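Local coordinates for protein UTP-glucose-1-phosphate uridylyltransferase 2 (Trypanosoma brucei, PDB 3GUE) that probably catalyses the transfer of a uridylyl group from UTP to alpha-D-glucose 1-phosphate, giving UDP-glucose and diphosphate, and binds UDP-glucose, at residues Leu223-Asp228 with Thr303-Ile308; Tyr212-Ile217 with Tyr234-Gln239; Leu113-Phe118 with Val126-Met131. All blocks are in the same frame, centred on the assembly; numbering follows the deposited sequence.

All three contacts are largely buried and join a helix or loop to the mixed central sheet of the GT-A-like catalytic domain. Contacts 1 and 2 meet on neighbouring antiparallel strands, 214-219 and 300-309, where Ile306 N lies 2.7 Å from Ile217 O, and the loop of contact 1 runs into the helix of contact 2. Contact 3 belongs to strand 128-132, on the other side of strand 77-83, and reaches contact 1 through Phe118 and Leu227. Their chemistry differs: contact 1, nearest the chain centre and, like the strand end of contact 3, touching UDP-glucose, combines apolar packing with a water bridge; contact 2 pairs a buried tyrosine with a partly exposed histidine; contact 3 is wholly apolar.

Contact 1: Leu223-Asp228 with Thr303-Ile308; sequences LGATLD and TNNIWI. With UPG (uridine-5'-diphosphate-glucose), chain C.
Leu227 packs its branched end against the benzo part of the Trp307 indole, the two side chains crossing at about a right angle. The CG branch point of Leu227 lies 3.5 Å from CH2 of Trp307, and its CD2 methyl meets the same carbon in the plane of the ring. Leu227 CG stands trans to the backbone N (chi1 -160°), which brings the branched end nearer the strand. Two residues earlier on the strand, OD1 of Asn305 lies 3.4 Å from the CB methyl of Ala225.

No direct hydrogen bond links the two segments; a water does so instead. It accepts from Trp307 NE1 at 2.8 Å, in the plane of the indole, and donates to Thr226 O at 3.0 Å, so the buried indole N-H is satisfied. The amide of Asn305 is held from its nitrogen end, where ND2 bonds to Glu245 OE1 and Arg371 O. At the start of the strand segment, Thr303 OG1 accepts from Asn305 N (2.9 Å), forming an ST turn beside the glucose of the ligand. There Asn304 CG packs 3.5 Å from C2' of the glucose.

The loop runs beside strand 300-309, which is flanked in the sheet by strands 214-219 and 242-248; Asp228, N-cap of helix 229-237, forms a salt bridge with Arg371, while Leu227 also touches Phe118 of helix 107-122.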
loop_
_atom_site.group_PDB
_atom_site.type_symbol
_atom_site.label_atom_id
_atom_site.label_comp_id
_atom_site.label_asym_id
_atom_site.label_seq_id
_atom_site.Cartn_x
_atom_site.Cartn_y
_atom_site.Cartn_z
ATOM N N LEU A 223 -1.564 8.420 -5.085
ATOM C CA LEU A 223 -2.336 9.624 -5.347
ATOM C C LEU A 223 -2.858 9.588 -6.789
ATOM O O LEU A 223 -3.397 10.568 -7.299
ATOM C CB LEU A 223 -1.469 10.860 -5.041
ATOM C CG LEU A 223 -1.049 11.025 -3.560
ATOM C CD1 LEU A 223 -0.062 12.146 -3.397
ATOM C CD2 LEU A 223 -2.277 11.279 -2.692
ATOM N N GLY A 224 -2.716 8.437 -7.439
ATOM C CA GLY A 224 -3.292 8.251 -8.785
ATOM C C GLY A 224 -4.684 7.622 -8.780
ATOM O O GLY A 224 -5.407 7.679 -9.787
ATOM N N ALA A 225 -5.030 6.987 -7.657
ATOM C CA ALA A 225 -6.282 6.240 -7.493
ATOM C C ALA A 225 -7.487 7.129 -7.816
ATOM O O ALA A 225 -7.517 8.304 -7.449
ATOM C CB ALA A 225 -6.380 5.651 -6.068
ATOM N N THR A 226 -8.417 6.590 -8.592
ATOM C CA THR A 226 -9.598 7.331 -9.013
ATOM C C THR A 226 -10.855 6.465 -8.871
ATOM O O THR A 226 -10.871 5.279 -9.223
ATOM C CB THR A 226 -9.440 7.948 -10.479
ATOM O OG1 THR A 226 -10.513 8.843 -10.758
ATOM C CG2 THR A 226 -9.409 6.865 -11.585
ATOM N N LEU A 227 -11.904 7.059 -8.328
ATOM C CA LEU A 227 -13.211 6.442 -8.422
ATOM C C LEU A 227 -13.703 6.565 -9.891
ATOM O O LEU A 227 -14.014 7.660 -10.365
ATOM C CB LEU A 227 -14.161 7.117 -7.442
ATOM C CG LEU A 227 -15.383 6.255 -7.113
ATOM C CD1 LEU A 227 -15.866 6.467 -5.670
ATOM C CD2 LEU A 227 -16.500 6.445 -8.108
ATOM N N ASP A 228 -13.734 5.449 -10.617
ATOM C CA ASP A 228 -14.193 5.438 -12.024
ATOM C C ASP A 228 -15.617 4.937 -12.026
ATOM O O ASP A 228 -15.850 3.747 -11.799
ATOM C CB ASP A 228 -13.319 4.504 -12.869
ATOM C CG ASP A 228 -13.649 4.547 -14.373
ATOM O OD1 ASP A 228 -14.764 4.918 -14.813
ATOM O OD2 ASP A 228 -12.744 4.181 -15.145
ATOM N N THR A 303 -2.480 -2.873 -7.973
ATOM C CA THR A 303 -2.414 -1.456 -7.628
ATOM C C THR A 303 -2.927 -1.242 -6.198
ATOM O O THR A 303 -2.663 -0.209 -5.602
ATOM C CB THR A 303 -3.271 -0.578 -8.556
ATOM O OG1 THR A 303 -4.659 -0.852 -8.333
ATOM C CG2 THR A 303 -2.930 -0.758 -10.067
ATOM N N ASN A 304 -3.678 -2.223 -5.684
ATOM C CA ASN A 304 -4.430 -2.141 -4.400
ATOM C C ASN A 304 -5.618 -1.135 -4.473
ATOM O O ASN A 304 -6.223 -0.801 -3.461
ATOM C CB ASN A 304 -3.500 -1.938 -3.164
ATOM C CG ASN A 304 -3.827 -2.933 -1.989
ATOM O OD1 ASN A 304 -4.388 -4.013 -2.220
ATOM N ND2 ASN A 304 -3.496 -2.550 -0.745
ATOM N N ASN A 305 -5.910 -0.643 -5.683
ATOM C CA ASN A 305 -7.179 0.015 -5.988
ATOM C C ASN A 305 -8.198 -1.133 -6.101
ATOM O O ASN A 305 -8.256 -1.821 -7.146
ATOM C CB ASN A 305 -7.140 0.760 -7.346
ATOM C CG ASN A 305 -6.065 1.884 -7.425
ATOM O OD1 ASN A 305 -5.548 2.382 -6.425
ATOM N ND2 ASN A 305 -5.751 2.279 -8.649
ATOM N N ILE A 306 -8.991 -1.332 -5.052
ATOM C CA ILE A 306 -9.958 -2.447 -4.992
ATOM C C ILE A 306 -11.385 -1.966 -4.717
ATOM O O ILE A 306 -11.623 -1.239 -3.764
ATOM C CB ILE A 306 -9.605 -3.476 -3.868
ATOM C CG1 ILE A 306 -8.124 -3.896 -3.882
ATOM C CG2 ILE A 306 -10.540 -4.657 -3.906
ATOM C CD1 ILE A 306 -7.707 -4.591 -5.135
ATOM N N TRP A 307 -12.318 -2.440 -5.538
ATOM C CA TRP A 307 -13.762 -2.237 -5.350
ATOM C C TRP A 307 -14.394 -3.438 -4.671
ATOM O O TRP A 307 -14.270 -4.585 -5.136
ATOM C CB TRP A 307 -14.462 -2.067 -6.680
ATOM C CG TRP A 307 -14.294 -0.718 -7.351
ATOM C CD1 TRP A 307 -13.322 -0.351 -8.233
ATOM C CD2 TRP A 307 -15.160 0.418 -7.214
ATOM N NE1 TRP A 307 -13.514 0.938 -8.641
ATOM C CE2 TRP A 307 -14.632 1.444 -8.026
ATOM C CE3 TRP A 307 -16.312 0.676 -6.460
ATOM C CZ2 TRP A 307 -15.212 2.718 -8.110
ATOM C CZ3 TRP A 307 -16.906 1.952 -6.552
ATOM C CH2 TRP A 307 -16.351 2.950 -7.383
ATOM N N ILE A 308 -15.144 -3.161 -3.619
ATOM C CA ILE A 308 -15.914 -4.214 -2.995
ATOM C C ILE A 308 -17.409 -3.881 -2.976
ATOM O O ILE A 308 -17.812 -2.715 -2.878
ATOM C CB ILE A 308 -15.354 -4.617 -1.591
ATOM C CG1 ILE A 308 -15.407 -3.447 -0.612
ATOM C CG2 ILE A 308 -13.878 -5.235 -1.699
ATOM C CD1 ILE A 308 -15.128 -3.872 0.870
HETATM N N1 UPG C . -1.750 -0.184 5.765
HETATM C C2 UPG C . -2.818 -0.169 6.685
HETATM N N3 UPG C . -2.802 -1.120 7.690
HETATM C C4 UPG C . -1.809 -2.061 7.822
HETATM C C5 UPG C . -0.755 -2.096 6.901
HETATM C C6 UPG C . -0.715 -1.167 5.866
HETATM O O2 UPG C . -3.748 0.651 6.673
HETATM O O4 UPG C . -1.892 -2.853 8.771
HETATM C C1C UPG C . -1.719 0.820 4.653
HETATM C C2C UPG C . -0.440 1.609 4.358
HETATM O O2C UPG C . -0.315 2.731 5.244
HETATM C C3C UPG C . -0.740 2.071 2.934
HETATM C C4C UPG C . -1.433 0.858 2.337
HETATM O O4C UPG C . -1.956 0.077 3.445
HETATM O O3C UPG C . -1.682 3.142 2.983
HETATM C C5C UPG C . -0.433 -0.051 1.551
HETATM O O5C UPG C . 0.519 -0.684 2.363
HETATM P PA UPG C . 2.055 -0.823 1.891
HETATM O O1A UPG C . 2.432 0.537 1.411
HETATM O O2A UPG C . 2.881 -1.487 2.906
HETATM O O3A UPG C . 1.908 -1.785 0.563
HETATM P PB UPG C . 1.957 -3.410 0.509
HETATM O O1B UPG C . 0.985 -3.930 1.486
HETATM O O2B UPG C . 3.369 -3.908 0.528
HETATM O O3B UPG C . 1.480 -3.613 -1.010
HETATM C "C1'" UPG C . 0.109 -3.217 -1.383
HETATM C "C2'" UPG C . -0.629 -4.441 -1.906
HETATM C "C3'" UPG C . 0.169 -4.993 -3.081
HETATM C "C4'" UPG C . 0.251 -3.917 -4.176
HETATM C "C5'" UPG C . 0.893 -2.624 -3.612
HETATM C "C6'" UPG C . 0.695 -1.475 -4.566
HETATM O "O2'" UPG C . -0.748 -5.455 -0.891
HETATM O "O3'" UPG C . -0.435 -6.194 -3.530
HETATM O "O4'" UPG C . 1.006 -4.387 -5.283
HETATM O "O5'" UPG C . 0.268 -2.184 -2.375
HETATM O "O6'" UPG C . 1.595 -0.419 -4.223
HETATM O O HOH W 1 -11.863 2.647 -10.184
#

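Contact 2: Tyr212-Ile217 with Tyr234-Gln239; sequences YRYMFI and YMHEKQ
Tyr214 reaches from the first residue of strand 214-219 to the last turn of helix 229-237. Its CB points toward the helix, and CG lies trans to the carbonyl carbon (chi1 -69°), extending the ring across the gap between the two backbones. Along one side of the ring, CD1 and CE1 each lie 4.0 Å from SD of Met235. The sulfur is 4.9 Å from the ring centroid and 62° off the normal, an oblique Met-aromatic contact. Met235 is extended throughout and slides past the tyrosine in the opposite direction, so its CE methyl also reaches CD1 and CE1, both at 4.1 Å.

Strand 214-219, the loop that follows it and helix 229-237 form a beta-alpha unit of the Rossmann-like GT-A domain, and the contact closes this unit at the end of the helix, away from the UDP-glucose site. The next strand along the sheet, 300-309, also backs the methionine, through Trp307.

Beyond CE2, which passes 4.0 Å from ND1 of His236, the phenol ends in a hydrogen bond: OH lies 2.9 Å from His236 ND1, and either atom could supply the proton. OH sits in the imidazole plane at the ring's edge, and ND1 likewise lies near the plane of the tyrosine. The rings meet rim to rim with their planes at 80°, neither covering a face of the other. Leu73 of helix 71-74 touches both of these side chains.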
loop_
_atom_site.group_PDB
_atom_site.type_symbol
_atom_site.label_atom_id
_atom_site.label_comp_id
_atom_site.label_asym_id
_atom_site.label_seq_id
_atom_site.Cartn_x
_atom_site.Cartn_y
_atom_site.Cartn_z
ATOM N N TYR A 212 -25.760 2.468 1.031
ATOM C CA TYR A 212 -24.478 2.266 0.343
ATOM C C TYR A 212 -24.221 0.763 0.112
ATOM O O TYR A 212 -24.525 -0.053 0.983
ATOM C CB TYR A 212 -23.326 2.969 1.084
ATOM C CG TYR A 212 -23.538 4.463 1.218
ATOM C CD1 TYR A 212 -23.446 5.299 0.097
ATOM C CD2 TYR A 212 -23.906 5.045 2.456
ATOM C CE1 TYR A 212 -23.659 6.668 0.199
ATOM C CE2 TYR A 212 -24.128 6.430 2.564
ATOM C CZ TYR A 212 -23.994 7.232 1.434
ATOM O OH TYR A 212 -24.189 8.598 1.495
ATOM N N ARG A 213 -23.694 0.415 -1.070
ATOM C CA ARG A 213 -23.471 -0.969 -1.472
ATOM C C ARG A 213 -22.064 -1.207 -2.021
ATOM O O ARG A 213 -21.680 -2.349 -2.227
ATOM C CB ARG A 213 -24.475 -1.390 -2.569
ATOM C CG ARG A 213 -25.917 -1.543 -2.138
ATOM C CD ARG A 213 -26.089 -2.713 -1.135
ATOM N NE ARG A 213 -27.485 -2.802 -0.685
ATOM C CZ ARG A 213 -27.971 -2.187 0.388
ATOM N NH1 ARG A 213 -27.188 -1.430 1.128
ATOM N NH2 ARG A 213 -29.239 -2.324 0.728
ATOM N N TYR A 214 -21.324 -0.139 -2.313
ATOM C CA TYR A 214 -20.002 -0.259 -2.933
ATOM C C TYR A 214 -18.958 0.607 -2.252
ATOM O O TYR A 214 -19.239 1.751 -1.834
ATOM C CB TYR A 214 -20.085 0.091 -4.423
ATOM C CG TYR A 214 -20.852 -0.924 -5.226
ATOM C CD1 TYR A 214 -20.266 -2.122 -5.595
ATOM C CD2 TYR A 214 -22.190 -0.703 -5.588
ATOM C CE1 TYR A 214 -20.983 -3.092 -6.360
ATOM C CE2 TYR A 214 -22.901 -1.656 -6.328
ATOM C CZ TYR A 214 -22.287 -2.840 -6.722
ATOM O OH TYR A 214 -23.001 -3.800 -7.447
ATOM N N MET A 215 -17.752 0.062 -2.158
ATOM C CA MET A 215 -16.651 0.763 -1.558
ATOM C C MET A 215 -15.425 0.702 -2.450
ATOM O O MET A 215 -14.993 -0.368 -2.835
ATOM C CB MET A 215 -16.309 0.188 -0.182
ATOM C CG MET A 215 -15.058 0.791 0.422
ATOM S SD MET A 215 -14.837 0.263 2.129
ATOM C CE MET A 215 -16.250 1.035 2.912
ATOM N N PHE A 216 -14.878 1.876 -2.743
ATOM C CA PHE A 216 -13.589 1.994 -3.397
ATOM C C PHE A 216 -12.462 2.231 -2.376
ATOM O O PHE A 216 -12.468 3.229 -1.621
ATOM C CB PHE A 216 -13.635 3.075 -4.496
ATOM C CG PHE A 216 -12.305 3.282 -5.192
ATOM C CD1 PHE A 216 -11.768 2.282 -5.994
ATOM C CD2 PHE A 216 -11.608 4.476 -5.045
ATOM C CE1 PHE A 216 -10.548 2.434 -6.614
ATOM C CE2 PHE A 216 -10.350 4.661 -5.686
ATOM C CZ PHE A 216 -9.835 3.637 -6.466
ATOM N N ILE A 217 -11.502 1.306 -2.372
ATOM C CA ILE A 217 -10.356 1.317 -1.457
ATOM C C ILE A 217 -9.062 1.421 -2.249
ATOM O O ILE A 217 -8.894 0.753 -3.271
ATOM C CB ILE A 217 -10.272 0.012 -0.613
ATOM C CG1 ILE A 217 -11.660 -0.511 -0.227
ATOM C CG2 ILE A 217 -9.343 0.192 0.638
ATOM C CD1 ILE A 217 -11.602 -1.933 0.326
ATOM N N TYR A 234 -19.414 -1.391 -14.691
ATOM C CA TYR A 234 -18.982 -2.714 -15.131
ATOM C C TYR A 234 -19.078 -3.789 -14.060
ATOM O O TYR A 234 -19.594 -4.885 -14.313
ATOM C CB TYR A 234 -17.551 -2.673 -15.631
ATOM C CG TYR A 234 -17.007 -4.053 -15.950
ATOM C CD1 TYR A 234 -17.436 -4.740 -17.086
ATOM C CD2 TYR A 234 -16.088 -4.679 -15.099
ATOM C CE1 TYR A 234 -16.969 -5.991 -17.381
ATOM C CE2 TYR A 234 -15.604 -5.944 -15.383
ATOM C CZ TYR A 234 -16.054 -6.597 -16.543
ATOM O OH TYR A 234 -15.581 -7.856 -16.872
ATOM N N MET A 235 -18.556 -3.462 -12.884
ATOM C CA MET A 235 -18.542 -4.367 -11.740
ATOM C C MET A 235 -19.962 -4.801 -11.366
ATOM O O MET A 235 -20.253 -5.995 -11.153
ATOM C CB MET A 235 -17.890 -3.644 -10.574
ATOM C CG MET A 235 -17.728 -4.501 -9.339
ATOM S SD MET A 235 -17.353 -3.464 -7.932
ATOM C CE MET A 235 -17.285 -4.753 -6.660
ATOM N N HIS A 236 -20.836 -3.810 -11.278
ATOM C CA HIS A 236 -22.265 -4.028 -11.047
ATOM C C HIS A 236 -22.993 -4.884 -12.134
ATOM O O HIS A 236 -23.788 -5.780 -11.813
ATOM C CB HIS A 236 -22.922 -2.654 -10.895
ATOM C CG HIS A 236 -24.390 -2.712 -10.645
ATOM N ND1 HIS A 236 -24.927 -3.070 -9.425
ATOM C CD2 HIS A 236 -25.437 -2.444 -11.452
ATOM C CE1 HIS A 236 -26.245 -3.032 -9.500
ATOM N NE2 HIS A 236 -26.578 -2.655 -10.721
ATOM N N GLU A 237 -22.713 -4.604 -13.402
ATOM C CA GLU A 237 -23.325 -5.314 -14.535
ATOM C C GLU A 237 -22.940 -6.783 -14.561
ATOM O O GLU A 237 -23.753 -7.623 -14.915
ATOM C CB GLU A 237 -22.893 -4.697 -15.871
ATOM C CG GLU A 237 -23.617 -3.444 -16.300
ATOM C CD GLU A 237 -22.666 -2.468 -16.981
ATOM O OE1 GLU A 237 -21.624 -2.932 -17.526
ATOM O OE2 GLU A 237 -22.949 -1.241 -16.940
ATOM N N LYS A 238 -21.681 -7.071 -14.226
ATOM C CA LYS A 238 -21.187 -8.450 -14.072
ATOM C C LYS A 238 -21.478 -9.043 -12.679
ATOM O O LYS A 238 -21.028 -10.166 -12.370
ATOM C CB LYS A 238 -19.668 -8.503 -14.358
ATOM C CG LYS A 238 -19.269 -8.033 -15.778
ATOM C CD LYS A 238 -19.778 -8.956 -16.912
ATOM C CE LYS A 238 -18.995 -10.279 -16.992
ATOM N NZ LYS A 238 -17.506 -10.140 -17.085
ATOM N N GLN A 239 -22.203 -8.281 -11.844
ATOM C CA GLN A 239 -22.581 -8.681 -10.468
ATOM C C GLN A 239 -21.378 -9.219 -9.672
ATOM O O GLN A 239 -21.450 -10.296 -9.042
ATOM C CB GLN A 239 -23.712 -9.729 -10.468
ATOM C CG GLN A 239 -25.088 -9.325 -11.069
ATOM C CD GLN A 239 -25.837 -10.539 -11.651
ATOM O OE1 GLN A 239 -25.265 -11.340 -12.407
ATOM N NE2 GLN A 239 -27.112 -10.674 -11.305
#

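Contact 3: Leu113-Phe118 with Val126-Met131; sequences LQLEHF and VPFMLM
Leu115 lays its CD2 methyl over one face of the Phe128 ring in a CH-pi contact, 3.9 Å from the ring centroid and 29° off the normal. The methyl is displaced toward the root of the ring: its closest ring atom is CG of Phe128, at 3.4 Å. The other branch, CD1, approaches CB of Phe128 at 3.7 Å, so both methyls press on the same side of Phe128, at its CB and CG. CD1 also reaches CG1 of Val126 (4.0 Å), and Leu115 thereby touches Val126 as well as Phe128.

Helix 107-122 leads through a short loop into strand 128-132, and these side chains pack the helix on the sheet of the Rossmann-like GT-A domain. At the far end of the same strand, Met131 touches the bound UDP-glucose.

Val126 turns CG1 toward the helix from a position between its backbone N and carbonyl carbon (chi1 62°). There it meets CD2 of Phe118 at 3.8 Å, obliquely to the ring, with the two side chains crossing at about a right angle. Phe128 also touches Thr111 and Arg119 of the same helix 107-122, and Ile158 of helix 154-158.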
loop_
_atom_site.group_PDB
_atom_site.type_symbol
_atom_site.label_atom_id
_atom_site.label_comp_id
_atom_site.label_asym_id
_atom_site.label_seq_id
_atom_site.Cartn_x
_atom_site.Cartn_y
_atom_site.Cartn_z
ATOM N N LEU A 113 -7.841 17.176 -1.018
ATOM C CA LEU A 113 -8.124 18.051 -2.152
ATOM C C LEU A 113 -8.796 17.317 -3.304
ATOM O O LEU A 113 -9.649 17.884 -3.980
ATOM C CB LEU A 113 -6.823 18.736 -2.641
ATOM C CG LEU A 113 -6.166 19.849 -1.786
ATOM C CD1 LEU A 113 -4.827 20.214 -2.366
ATOM C CD2 LEU A 113 -7.021 21.094 -1.588
ATOM N N GLN A 114 -8.381 16.066 -3.537
ATOM C CA GLN A 114 -9.009 15.172 -4.530
ATOM C C GLN A 114 -10.486 14.957 -4.188
ATOM O O GLN A 114 -11.341 15.039 -5.058
ATOM C CB GLN A 114 -8.301 13.819 -4.564
ATOM C CG GLN A 114 -7.000 13.822 -5.365
ATOM C CD GLN A 114 -6.149 12.586 -5.182
ATOM O OE1 GLN A 114 -6.610 11.559 -4.648
ATOM N NE2 GLN A 114 -4.894 12.668 -5.632
ATOM N N LEU A 115 -10.762 14.721 -2.904
ATOM C CA LEU A 115 -12.110 14.376 -2.437
ATOM C C LEU A 115 -13.013 15.576 -2.609
ATOM O O LEU A 115 -14.151 15.461 -3.078
ATOM C CB LEU A 115 -12.053 13.975 -0.959
ATOM C CG LEU A 115 -13.363 13.710 -0.206
ATOM C CD1 LEU A 115 -14.016 12.399 -0.695
ATOM C CD2 LEU A 115 -13.091 13.662 1.294
ATOM N N GLU A 116 -12.484 16.730 -2.205
ATOM C CA GLU A 116 -13.171 17.997 -2.296
ATOM C C GLU A 116 -13.466 18.308 -3.760
ATOM O O GLU A 116 -14.572 18.746 -4.056
ATOM C CB GLU A 116 -12.320 19.097 -1.623
ATOM C CG GLU A 116 -12.871 20.479 -1.693
ATOM C CD GLU A 116 -11.843 21.454 -2.235
ATOM O OE1 GLU A 116 -10.762 21.642 -1.600
ATOM O OE2 GLU A 116 -12.113 22.005 -3.321
ATOM N N HIS A 117 -12.515 18.052 -4.673
ATOM C CA HIS A 117 -12.761 18.268 -6.121
ATOM C C HIS A 117 -13.875 17.355 -6.635
ATOM O O HIS A 117 -14.730 17.789 -7.402
ATOM C CB HIS A 117 -11.494 18.068 -6.983
ATOM C CG HIS A 117 -11.682 18.421 -8.435
ATOM N ND1 HIS A 117 -11.421 19.681 -8.934
ATOM C CD2 HIS A 117 -12.099 17.685 -9.493
ATOM C CE1 HIS A 117 -11.684 19.711 -10.229
ATOM N NE2 HIS A 117 -12.086 18.509 -10.596
ATOM N N PHE A 118 -13.821 16.086 -6.225
ATOM C CA PHE A 118 -14.809 15.067 -6.609
ATOM C C PHE A 118 -16.214 15.495 -6.172
ATOM O O PHE A 118 -17.128 15.573 -6.990
ATOM C CB PHE A 118 -14.439 13.707 -5.990
ATOM C CG PHE A 118 -15.173 12.533 -6.600
ATOM C CD1 PHE A 118 -14.587 11.785 -7.610
ATOM C CD2 PHE A 118 -16.452 12.186 -6.161
ATOM C CE1 PHE A 118 -15.262 10.691 -8.180
ATOM C CE2 PHE A 118 -17.148 11.105 -6.728
ATOM C CZ PHE A 118 -16.546 10.351 -7.736
ATOM N N VAL A 126 -20.005 12.298 -1.466
ATOM C CA VAL A 126 -19.576 10.890 -1.342
ATOM C C VAL A 126 -18.891 10.655 0.008
ATOM O O VAL A 126 -17.976 11.411 0.374
ATOM C CB VAL A 126 -18.641 10.468 -2.531
ATOM C CG1 VAL A 126 -17.369 11.311 -2.536
ATOM C CG2 VAL A 126 -18.296 8.963 -2.500
ATOM N N PRO A 127 -19.343 9.634 0.766
ATOM C CA PRO A 127 -18.714 9.322 2.038
ATOM C C PRO A 127 -17.233 8.982 1.898
ATOM O O PRO A 127 -16.790 8.430 0.874
ATOM C CB PRO A 127 -19.547 8.132 2.561
ATOM C CG PRO A 127 -20.859 8.315 1.929
ATOM C CD PRO A 127 -20.501 8.754 0.532
ATOM N N PHE A 128 -16.456 9.381 2.904
ATOM C CA PHE A 128 -15.008 9.214 2.892
ATOM C C PHE A 128 -14.504 8.790 4.257
ATOM O O PHE A 128 -14.926 9.348 5.270
ATOM C CB PHE A 128 -14.321 10.526 2.521
ATOM C CG PHE A 128 -12.797 10.468 2.559
ATOM C CD1 PHE A 128 -12.072 9.830 1.543
ATOM C CD2 PHE A 128 -12.090 11.086 3.592
ATOM C CE1 PHE A 128 -10.666 9.788 1.579
ATOM C CE2 PHE A 128 -10.653 11.064 3.624
ATOM C CZ PHE A 128 -9.959 10.425 2.625
ATOM N N MET A 129 -13.557 7.850 4.256
ATOM C CA MET A 129 -13.023 7.253 5.476
ATOM C C MET A 129 -11.525 7.039 5.297
ATOM O O MET A 129 -11.033 6.923 4.181
ATOM C CB MET A 129 -13.712 5.911 5.775
ATOM C CG MET A 129 -15.151 6.005 6.306
ATOM S SD MET A 129 -15.867 4.422 6.862
ATOM C CE MET A 129 -16.023 3.585 5.304
ATOM N N LEU A 130 -10.821 7.007 6.410
ATOM C CA LEU A 130 -9.397 6.747 6.439
ATOM C C LEU A 130 -9.249 5.647 7.492
ATOM O O LEU A 130 -9.734 5.764 8.628
ATOM C CB LEU A 130 -8.633 8.030 6.836
ATOM C CG LEU A 130 -8.382 9.180 5.843
ATOM C CD1 LEU A 130 -8.215 10.456 6.638
ATOM C CD2 LEU A 130 -7.117 8.962 4.972
ATOM N N MET A 131 -8.643 4.541 7.090
ATOM C CA MET A 131 -8.357 3.490 8.032
ATOM C C MET A 131 -7.037 3.796 8.717
ATOM O O MET A 131 -5.951 3.708 8.105
ATOM C CB MET A 131 -8.318 2.125 7.365
ATOM C CG MET A 131 -8.237 0.968 8.372
ATOM S SD MET A 131 -8.505 -0.634 7.630
ATOM C CE MET A 131 -6.844 -1.071 7.041
#